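Local atomic coordinates of dTDP-glucose 4,6-dehydratase (Klebsiella pneumoniae, PDB entry 5U4Q), a protein that binds NAD in a Rossmann fold and probably dehydrates a nucleotide-linked sugar, as dTDP-glucose 4,6-dehydratases of the NAD-dependent epimerase/dehydratase family do. Residues A12-I15 and G16-A20; S131-G134 and L135-K138; D329-K332 and D333-I337. All coordinates share one frame; numbering follows the deposited sequence. Where two conformers were deposited one is given.

Overall arrangement
The three contacts follow one another along the chain. Contact 1 starts helix 14-25, inside the Rossmann unit formed by strand 5-9, that helix and strand 29-34, with NAD lying against it. Contact 2 comes after strand 123-129 of the same parallel sheet, in the loop leading to helix 153-172; its centre is about 27 Å from that of contact 1, and its far end touches the second subunit. Contact 3 closes helix 320-334 at the C-terminus, its centre about 19 Å from the centre of contact 1 and 37 Å from that of contact 2. W188 bridges contacts 1 and 3, meeting F17, W330 and Y334. Cofactor binding, subunit pairing and the chain end thus occupy separate places.

Contact 1 of 3, residues A12-I15 and G16-A20; sequences AGFI and GFHIA. With NAD (nicotinamide-adenine-dinucleotide), chain C.
The dinucleotide-binding turn of the Rossmann fold, between strand 5-9 and helix 14-25, sets the first turn of that helix against the pyrophosphate of NAD. G13 is the N-cap, and its O receives the amide N of F17 at 3.0 Å, the donor tilted 33° from the carbonyl plane. Two residues on, I19 N donates to I15 O, also at 3.0 Å, while the bond from H18 N to F14 O is weak. The first amides of the helix are turned to the cofactor instead: F14 N donates to NAD O1A at 3.0 Å and I15 N to NAD O1N at 2.8 Å, both nearly straight, so each phosphate is held by one N-H at the helix start, whose dipole probably adds to the attraction. G13 has no side chain, which lets the adenosine ribose and O5B come close to the backbone. I15 carries CD1 on to the nicotinamide, 3.8 Å from NAD C2N, and its CG2 lies alongside I19 CG1. F14 CG stands anti to the backbone N (chi1 175°), which swings the ring toward H18; the two rings meet obliquely, planes 81° apart. H18 NE2 is hydrogen-bonded to P187 O, and F17 CD2 lies over the rim of one imidazole face. F14 O lies at the edge of the imidazole, in its plane, 3.1 Å from H18 CD2.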
loop_
_atom_site.group_PDB
_atom_site.type_symbol
_atom_site.label_atom_id
_atom_site.label_comp_id
_atom_site.label_asym_id
_atom_site.label_seq_id
_atom_site.Cartn_x
_atom_site.Cartn_y
_atom_site.Cartn_z
ATOM N N ALA A 12 17.646 -11.918 -11.903
ATOM C CA ALA A 12 17.566 -13.285 -12.462
ATOM C C ALA A 12 16.194 -13.564 -13.054
ATOM O O ALA A 12 15.987 -14.648 -13.632
ATOM C CB ALA A 12 17.889 -14.331 -11.417
ATOM N N GLY A 13 15.284 -12.604 -12.903
ATOM C CA GLY A 13 13.943 -12.707 -13.459
ATOM C C GLY A 13 13.890 -12.219 -14.877
ATOM O O GLY A 13 14.856 -11.772 -15.428
ATOM N N PHE A 14 12.706 -12.316 -15.479
ATOM C CA PHE A 14 12.504 -11.970 -16.876
ATOM C C PHE A 14 12.901 -10.561 -17.253
ATOM O O PHE A 14 13.825 -10.343 -18.024
ATOM C CB PHE A 14 11.027 -12.245 -17.226
ATOM C CG PHE A 14 10.589 -11.826 -18.615
ATOM C CD1 PHE A 14 11.420 -11.869 -19.710
ATOM C CD2 PHE A 14 9.243 -11.504 -18.825
ATOM C CE1 PHE A 14 10.953 -11.533 -20.980
ATOM C CE2 PHE A 14 8.773 -11.171 -20.079
ATOM C CZ PHE A 14 9.624 -11.181 -21.153
ATOM N N ILE A 15 12.192 -9.585 -16.708
ATOM C CA ILE A 15 12.442 -8.212 -17.098
ATOM C C ILE A 15 13.820 -7.756 -16.584
ATOM O O ILE A 15 14.573 -7.152 -17.330
ATOM C CB ILE A 15 11.295 -7.278 -16.648
ATOM C CG1 ILE A 15 9.983 -7.767 -17.271
ATOM C CG2 ILE A 15 11.580 -5.845 -17.054
ATOM C CD1 ILE A 15 8.786 -6.959 -16.862
ATOM N N GLY A 16 14.134 -8.052 -15.321
ATOM C CA GLY A 16 15.428 -7.640 -14.741
ATOM C C GLY A 16 16.623 -8.154 -15.493
ATOM O O GLY A 16 17.609 -7.421 -15.681
ATOM N N PHE A 17 16.554 -9.401 -15.955
ATOM C CA PHE A 17 17.653 -9.949 -16.753
ATOM C C PHE A 17 17.880 -9.068 -17.988
ATOM O O PHE A 17 18.999 -8.639 -18.292
ATOM C CB PHE A 17 17.359 -11.387 -17.197
ATOM C CG PHE A 17 18.137 -11.800 -18.397
ATOM C CD1 PHE A 17 19.517 -11.986 -18.324
ATOM C CD2 PHE A 17 17.515 -11.984 -19.618
ATOM C CE1 PHE A 17 20.238 -12.339 -19.441
ATOM C CE2 PHE A 17 18.237 -12.350 -20.733
ATOM C CZ PHE A 17 19.605 -12.520 -20.645
ATOM N N HIS A 18 16.811 -8.802 -18.738
ATOM C CA HIS A 18 16.944 -8.001 -19.928
ATOM C C HIS A 18 17.436 -6.583 -19.696
ATOM O O HIS A 18 18.235 -6.067 -20.493
ATOM C CB HIS A 18 15.619 -7.979 -20.720
ATOM C CG HIS A 18 15.308 -9.253 -21.427
ATOM N ND1 HIS A 18 15.697 -9.509 -22.726
ATOM C CD2 HIS A 18 14.602 -10.334 -21.020
ATOM C CE1 HIS A 18 15.229 -10.694 -23.085
ATOM N NE2 HIS A 18 14.574 -11.220 -22.072
ATOM N N ILE A 19 16.998 -5.967 -18.600
ATOM C CA ILE A 19 17.443 -4.621 -18.278
ATOM C C ILE A 19 18.933 -4.670 -17.918
ATOM O O ILE A 19 19.716 -3.883 -18.434
ATOM C CB ILE A 19 16.620 -3.991 -17.129
ATOM C CG1 ILE A 19 15.143 -3.840 -17.537
ATOM C CG2 ILE A 19 17.210 -2.639 -16.714
ATOM C CD1 ILE A 19 14.907 -3.011 -18.735
ATOM N N ALA A 20 19.316 -5.622 -17.068
ATOM C CA ALA A 20 20.747 -5.727 -16.696
ATOM C C ALA A 20 21.615 -5.969 -17.934
ATOM O O ALA A 20 22.668 -5.351 -18.106
ATOM C CB ALA A 20 20.934 -6.844 -15.718
HETATM P PA NAD C . 9.942 -12.531 -12.538
HETATM O O1A NAD C . 10.493 -13.237 -13.716
HETATM O O2A NAD C . 9.218 -13.294 -11.447
HETATM O O5B NAD C . 11.145 -11.663 -11.894
HETATM C C5B NAD C . 11.132 -11.117 -10.581
HETATM C C4B NAD C . 12.378 -11.603 -9.860
HETATM O O4B NAD C . 12.265 -11.063 -8.530
HETATM C C3B NAD C . 12.470 -13.119 -9.749
HETATM O O3B NAD C . 13.625 -13.692 -10.381
HETATM C C2B NAD C . 12.426 -13.350 -8.238
HETATM O O2B NAD C . 13.277 -14.428 -7.803
HETATM C C1B NAD C . 12.803 -12.000 -7.631
HETATM N N9A NAD C . 12.252 -11.787 -6.282
HETATM C C8A NAD C . 10.966 -11.945 -5.892
HETATM N N7A NAD C . 10.841 -11.689 -4.588
HETATM C C5A NAD C . 12.055 -11.341 -4.132
HETATM C C6A NAD C . 12.616 -10.986 -2.812
HETATM N N6A NAD C . 11.862 -10.911 -1.724
HETATM N N1A NAD C . 13.923 -10.725 -2.776
HETATM C C2A NAD C . 14.726 -10.797 -3.847
HETATM N N3A NAD C . 14.290 -11.142 -5.076
HETATM C C4A NAD C . 12.969 -11.419 -5.244
HETATM O O3 NAD C . 8.883 -11.394 -12.970
HETATM P PN NAD C . 9.040 -10.213 -14.053
HETATM O O1N NAD C . 10.419 -10.066 -14.549
HETATM O O2N NAD C . 7.846 -10.413 -14.986
HETATM O O5D NAD C . 8.664 -8.984 -13.110
HETATM C C5D NAD C . 9.482 -7.841 -12.880
HETATM C C4D NAD C . 8.584 -6.790 -12.249
HETATM O O4D NAD C . 7.646 -6.299 -13.234
HETATM C C3D NAD C . 7.738 -7.201 -11.050
HETATM O O3D NAD C . 7.749 -6.119 -10.116
HETATM C C2D NAD C . 6.336 -7.341 -11.594
HETATM O O2D NAD C . 5.311 -7.056 -10.619
HETATM C C1D NAD C . 6.319 -6.329 -12.721
HETATM N N1N NAD C . 5.386 -6.699 -13.802
HETATM C C2N NAD C . 5.691 -7.604 -14.761
HETATM C C3N NAD C . 4.778 -7.930 -15.778
HETATM C C7N NAD C . 5.049 -8.945 -16.896
HETATM O O7N NAD C . 4.249 -9.040 -17.840
HETATM N N7N NAD C . 6.100 -9.782 -16.892
HETATM C C4N NAD C . 3.536 -7.335 -15.769
HETATM C C5N NAD C . 3.230 -6.419 -14.772
HETATM C C6N NAD C . 4.158 -6.125 -13.779
#

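Contact 2 of 3, residues S131-G134 and L135-K138; sequences SVYG and LNRK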
loop_
_atom_site.group_PDB
_atom_site.type_symbol
_atom_site.label_atom_id
_atom_site.label_comp_id
_atom_site.label_asym_id
_atom_site.label_seq_id
_atom_site.Cartn_x
_atom_site.Cartn_y
_atom_site.Cartn_z
ATOM N N SER A 131 -2.697 -3.544 -12.681
ATOM C CA SER A 131 -3.713 -4.024 -11.748
ATOM C C SER A 131 -4.212 -2.913 -10.798
ATOM O O SER A 131 -5.296 -3.042 -10.201
ATOM C CB SER A 131 -3.199 -5.231 -10.954
ATOM O OG SER A 131 -2.117 -4.850 -10.102
ATOM N N VAL A 132 -3.456 -1.826 -10.633
ATOM C CA VAL A 132 -3.903 -0.733 -9.747
ATOM C C VAL A 132 -5.222 -0.125 -10.227
ATOM O O VAL A 132 -5.934 0.476 -9.425
ATOM C CB VAL A 132 -2.857 0.383 -9.529
ATOM C CG1 VAL A 132 -1.594 -0.193 -8.899
ATOM C CG2 VAL A 132 -2.539 1.144 -10.818
ATOM N N TYR A 133 -5.535 -0.300 -11.510
ATOM C CA TYR A 133 -6.794 0.258 -12.077
ATOM C C TYR A 133 -8.017 -0.395 -11.457
ATOM O O TYR A 133 -9.086 0.174 -11.499
ATOM C CB TYR A 133 -6.783 0.259 -13.627
ATOM C CG TYR A 133 -5.736 1.253 -14.149
ATOM C CD1 TYR A 133 -5.906 2.614 -13.961
ATOM C CD2 TYR A 133 -4.564 0.821 -14.794
ATOM C CE1 TYR A 133 -4.988 3.520 -14.389
ATOM C CE2 TYR A 133 -3.620 1.730 -15.237
ATOM C CZ TYR A 133 -3.823 3.073 -15.031
ATOM O OH TYR A 133 -2.910 4.003 -15.430
ATOM N N GLY A 134 -7.842 -1.577 -10.862
ATOM C CA GLY A 134 -8.904 -2.214 -10.062
ATOM C C GLY A 134 -10.287 -2.244 -10.683
ATOM O O GLY A 134 -10.456 -2.774 -11.756
ATOM N N LEU A 135 -11.253 -1.663 -9.980
ATOM C CA LEU A 135 -12.659 -1.670 -10.430
ATOM C C LEU A 135 -12.954 -0.654 -11.523
ATOM O O LEU A 135 -14.091 -0.602 -12.009
ATOM C CB LEU A 135 -13.583 -1.417 -9.239
ATOM C CG LEU A 135 -13.693 -2.516 -8.162
ATOM C CD1 LEU A 135 -14.498 -2.003 -6.979
ATOM C CD2 LEU A 135 -14.305 -3.777 -8.740
ATOM N N ASN A 136 -11.971 0.167 -11.904
ATOM C CA ASN A 136 -12.190 1.173 -12.951
ATOM C C ASN A 136 -12.722 0.551 -14.240
ATOM O O ASN A 136 -12.300 -0.539 -14.634
ATOM C CB ASN A 136 -10.902 1.912 -13.338
ATOM C CG ASN A 136 -10.335 2.773 -12.225
ATOM O OD1 ASN A 136 -10.672 2.622 -11.041
ATOM N ND2 ASN A 136 -9.421 3.658 -12.601
ATOM N N ARG A 137 -13.650 1.257 -14.889
ATOM C CA ARG A 137 -14.246 0.812 -16.155
ATOM C C ARG A 137 -14.052 1.780 -17.332
ATOM O O ARG A 137 -14.137 1.361 -18.479
ATOM C CB ARG A 137 -15.736 0.500 -15.958
ATOM C CG ARG A 137 -15.989 -0.955 -15.590
ATOM C CD ARG A 137 -17.366 -1.193 -14.989
ATOM N NE ARG A 137 -17.375 -0.883 -13.564
ATOM C CZ ARG A 137 -18.384 -1.140 -12.742
ATOM N NH1 ARG A 137 -18.277 -0.823 -11.464
ATOM N NH2 ARG A 137 -19.493 -1.713 -13.192
ATOM N N LYS A 138 -13.776 3.052 -17.051
ATOM C CA LYS A 138 -13.577 4.047 -18.119
ATOM C C LYS A 138 -12.296 3.745 -18.890
ATOM O O LYS A 138 -11.215 3.666 -18.287
ATOM C CB LYS A 138 -13.506 5.462 -17.539
ATOM C CG LYS A 138 -13.336 6.549 -18.602
ATOM C CD LYS A 138 -12.238 7.560 -18.270
ATOM C CE LYS A 138 -10.901 6.854 -18.071
ATOM N NZ LYS A 138 -9.673 7.646 -18.318
#
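Y133 and N136 are the ends of a type II' beta turn that reverses the chain at the end of a short 3-10 segment, in the loop between strand 123-129 and helix 153-172 of the Rossmann domain. A single hydrogen bond closes it: N136 N donates to Y133 O at 2.9 Å. G134 takes the first corner with positive phi (47°), as the primed turn requires, and L135 takes the second.

Among side-chain contacts, the amide of N136 folds back over the turn because CG lies beside its own backbone N (chi1 -66°). Its ND2 then sits at the edge of the Y133 ring, in the ring plane, with ring and amide planes 60° apart. That nitrogen is hydrogen-bonded to S146 O, while Y133 OH is held by N262 and R180 and the ring stacks on F141, so both ends of the turn are tied to surrounding parts of the subunit.

Between subunits, the backbone N atoms of R137 and K138 both bond to E247 of the second subunit, placing the chain leaving the turn at the dimer interface. Within the turn, the closest approach of the two side chains is Y133 CD1 to N136 ND2, 3.9 Å.

Contact 3 of 3, residues D329-K332 and D333-I337; sequences DWYK and DYYQI
Y331 and Y335 cross at the C-terminal end of helix 320-334, which ends in a Schellman motif with Q336 at positive phi. Starting from CB, the Y331 side chain has CG anti to the backbone N (chi1 -174°), and CG lies 3.9 Å from Y335 CD2. Farther along the ring, CD2 and CE2 close on the same neighbour, Y331 CE2 coming to 3.5 Å of Y335 CD2. That carbon rests over the centre of one Y331 face, although the planes stand 45° apart. On the CD1/CE1 side, I337 CG1 approaches obliquely, 3.9 Å from Y331 CE1. Y331 CZ is 3.6 Å from Y335 CD2, and Y331 OH, at the tip, 4.2 Å from the same atom. The ring also packs on T199 and L203 of helix 194-203.

Y334 CB sits over the rim of one W330 face, 3.7 Å from W330 CE2. The two rings lie near parallel but slid apart, and W188 touches both.

In the backbone, Y334 N bonds to W330 O and Y335 N to Y331 O. A water donates to W330 O and to D333 OD2. The terminating bond is I337 N to K332 O, 2.9 Å, lying in the carbonyl plane on a lone pair.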
loop_
_atom_site.group_PDB
_atom_site.type_symbol
_atom_site.label_atom_id
_atom_site.label_comp_id
_atom_site.label_asym_id
_atom_site.label_seq_id
_atom_site.Cartn_x
_atom_site.Cartn_y
_atom_site.Cartn_z
ATOM N N ASP A 329 11.737 -19.163 -31.344
ATOM C CA ASP A 329 13.171 -19.395 -31.588
ATOM C C ASP A 329 13.912 -19.599 -30.272
ATOM O O ASP A 329 14.686 -20.541 -30.121
ATOM C CB ASP A 329 13.757 -18.230 -32.369
ATOM C CG ASP A 329 15.263 -18.285 -32.471
ATOM O OD1 ASP A 329 15.814 -19.125 -33.219
ATOM O OD2 ASP A 329 15.930 -17.473 -31.811
ATOM N N TRP A 330 13.622 -18.747 -29.289
ATOM C CA TRP A 330 14.236 -18.902 -27.977
ATOM C C TRP A 330 13.807 -20.212 -27.312
ATOM O O TRP A 330 14.635 -20.995 -26.845
ATOM C CB TRP A 330 13.900 -17.716 -27.030
ATOM C CG TRP A 330 14.342 -18.047 -25.660
ATOM C CD1 TRP A 330 15.607 -18.050 -25.214
ATOM C CD2 TRP A 330 13.539 -18.564 -24.583
ATOM N NE1 TRP A 330 15.662 -18.532 -23.942
ATOM C CE2 TRP A 330 14.410 -18.862 -23.522
ATOM C CE3 TRP A 330 12.166 -18.784 -24.405
ATOM C CZ2 TRP A 330 13.960 -19.353 -22.308
ATOM C CZ3 TRP A 330 11.728 -19.292 -23.224
ATOM C CH2 TRP A 330 12.617 -19.555 -22.171
ATOM N N TYR A 331 12.509 -20.456 -27.276
ATOM C CA TYR A 331 11.955 -21.609 -26.568
ATOM C C TYR A 331 12.533 -22.941 -27.114
ATOM O O TYR A 331 12.948 -23.797 -26.344
ATOM C CB TYR A 331 10.423 -21.631 -26.634
ATOM C CG TYR A 331 9.772 -22.712 -25.823
ATOM C CD1 TYR A 331 9.634 -24.009 -26.324
ATOM C CD2 TYR A 331 9.263 -22.444 -24.566
ATOM C CE1 TYR A 331 9.039 -25.003 -25.559
ATOM C CE2 TYR A 331 8.669 -23.437 -23.792
ATOM C CZ TYR A 331 8.578 -24.713 -24.293
ATOM O OH TYR A 331 7.977 -25.671 -23.512
ATOM N N LYS A 332 12.541 -23.075 -28.433
ATOM C CA LYS A 332 12.999 -24.333 -29.051
ATOM C C LYS A 332 14.435 -24.626 -28.743
ATOM O O LYS A 332 14.805 -25.793 -28.484
ATOM C CB LYS A 332 12.804 -24.309 -30.564
ATOM C CG LYS A 332 11.367 -24.463 -31.010
ATOM C CD LYS A 332 11.319 -24.663 -32.522
ATOM C CE LYS A 332 9.952 -25.017 -33.015
ATOM N NZ LYS A 332 10.022 -25.422 -34.466
ATOM N N ASP A 333 15.251 -23.587 -28.791
ATOM C CA ASP A 333 16.662 -23.715 -28.507
ATOM C C ASP A 333 16.900 -24.003 -27.034
ATOM O O ASP A 333 17.663 -24.907 -26.694
ATOM C CB ASP A 333 17.393 -22.442 -28.887
ATOM C CG ASP A 333 18.871 -22.541 -28.637
ATOM O OD1 ASP A 333 19.560 -23.173 -29.459
ATOM O OD2 ASP A 333 19.324 -21.968 -27.638
ATOM N N TYR A 334 16.233 -23.262 -26.151
ATOM C CA TYR A 334 16.476 -23.435 -24.716
ATOM C C TYR A 334 16.038 -24.804 -24.231
ATOM O O TYR A 334 16.758 -25.443 -23.435
ATOM C CB TYR A 334 15.799 -22.323 -23.891
ATOM C CG TYR A 334 16.071 -22.474 -22.418
ATOM C CD1 TYR A 334 17.317 -22.161 -21.905
ATOM C CD2 TYR A 334 15.123 -22.995 -21.563
ATOM C CE1 TYR A 334 17.603 -22.332 -20.557
ATOM C CE2 TYR A 334 15.395 -23.153 -20.203
ATOM C CZ TYR A 334 16.647 -22.826 -19.718
ATOM O OH TYR A 334 16.969 -22.983 -18.383
ATOM N N TYR A 335 14.873 -25.255 -24.703
ATOM C CA TYR A 335 14.303 -26.547 -24.292
ATOM C C TYR A 335 14.699 -27.703 -25.200
ATOM O O TYR A 335 14.254 -28.839 -24.982
ATOM C CB TYR A 335 12.783 -26.465 -24.096
ATOM C CG TYR A 335 12.449 -25.641 -22.888
ATOM C CD1 TYR A 335 12.712 -26.133 -21.604
ATOM C CD2 TYR A 335 11.897 -24.365 -23.000
ATOM C CE1 TYR A 335 12.436 -25.390 -20.480
ATOM C CE2 TYR A 335 11.620 -23.610 -21.868
ATOM C CZ TYR A 335 11.882 -24.130 -20.611
ATOM O OH TYR A 335 11.631 -23.393 -19.473
ATOM N N GLN A 336 15.536 -27.422 -26.185
ATOM C CA GLN A 336 16.029 -28.457 -27.096
ATOM C C GLN A 336 14.886 -29.277 -27.691
ATOM O O GLN A 336 14.895 -30.525 -27.682
ATOM C CB GLN A 336 17.052 -29.348 -26.380
ATOM C CG GLN A 336 18.283 -28.618 -25.875
ATOM C CD GLN A 336 19.177 -28.102 -26.996
ATOM O OE1 GLN A 336 18.763 -27.289 -27.834
ATOM N NE2 GLN A 336 20.428 -28.551 -26.995
ATOM N N ILE A 337 13.904 -28.544 -28.205
ATOM C CA ILE A 337 12.740 -29.101 -28.863
ATOM C C ILE A 337 13.184 -29.416 -30.281
ATOM O O ILE A 337 12.620 -30.276 -30.955
ATOM C CB ILE A 337 11.574 -28.073 -28.923
ATOM C CG1 ILE A 337 11.181 -27.581 -27.525
ATOM C CG2 ILE A 337 10.356 -28.652 -29.641
ATOM C CD1 ILE A 337 10.607 -28.639 -26.607
ATOM O OXT ILE A 337 14.130 -28.795 -30.775
HETATM O O HOH W 1 17.679 -20.256 -26.121
HETATM O O HOH W 2 16.434 -27.374 -30.389
#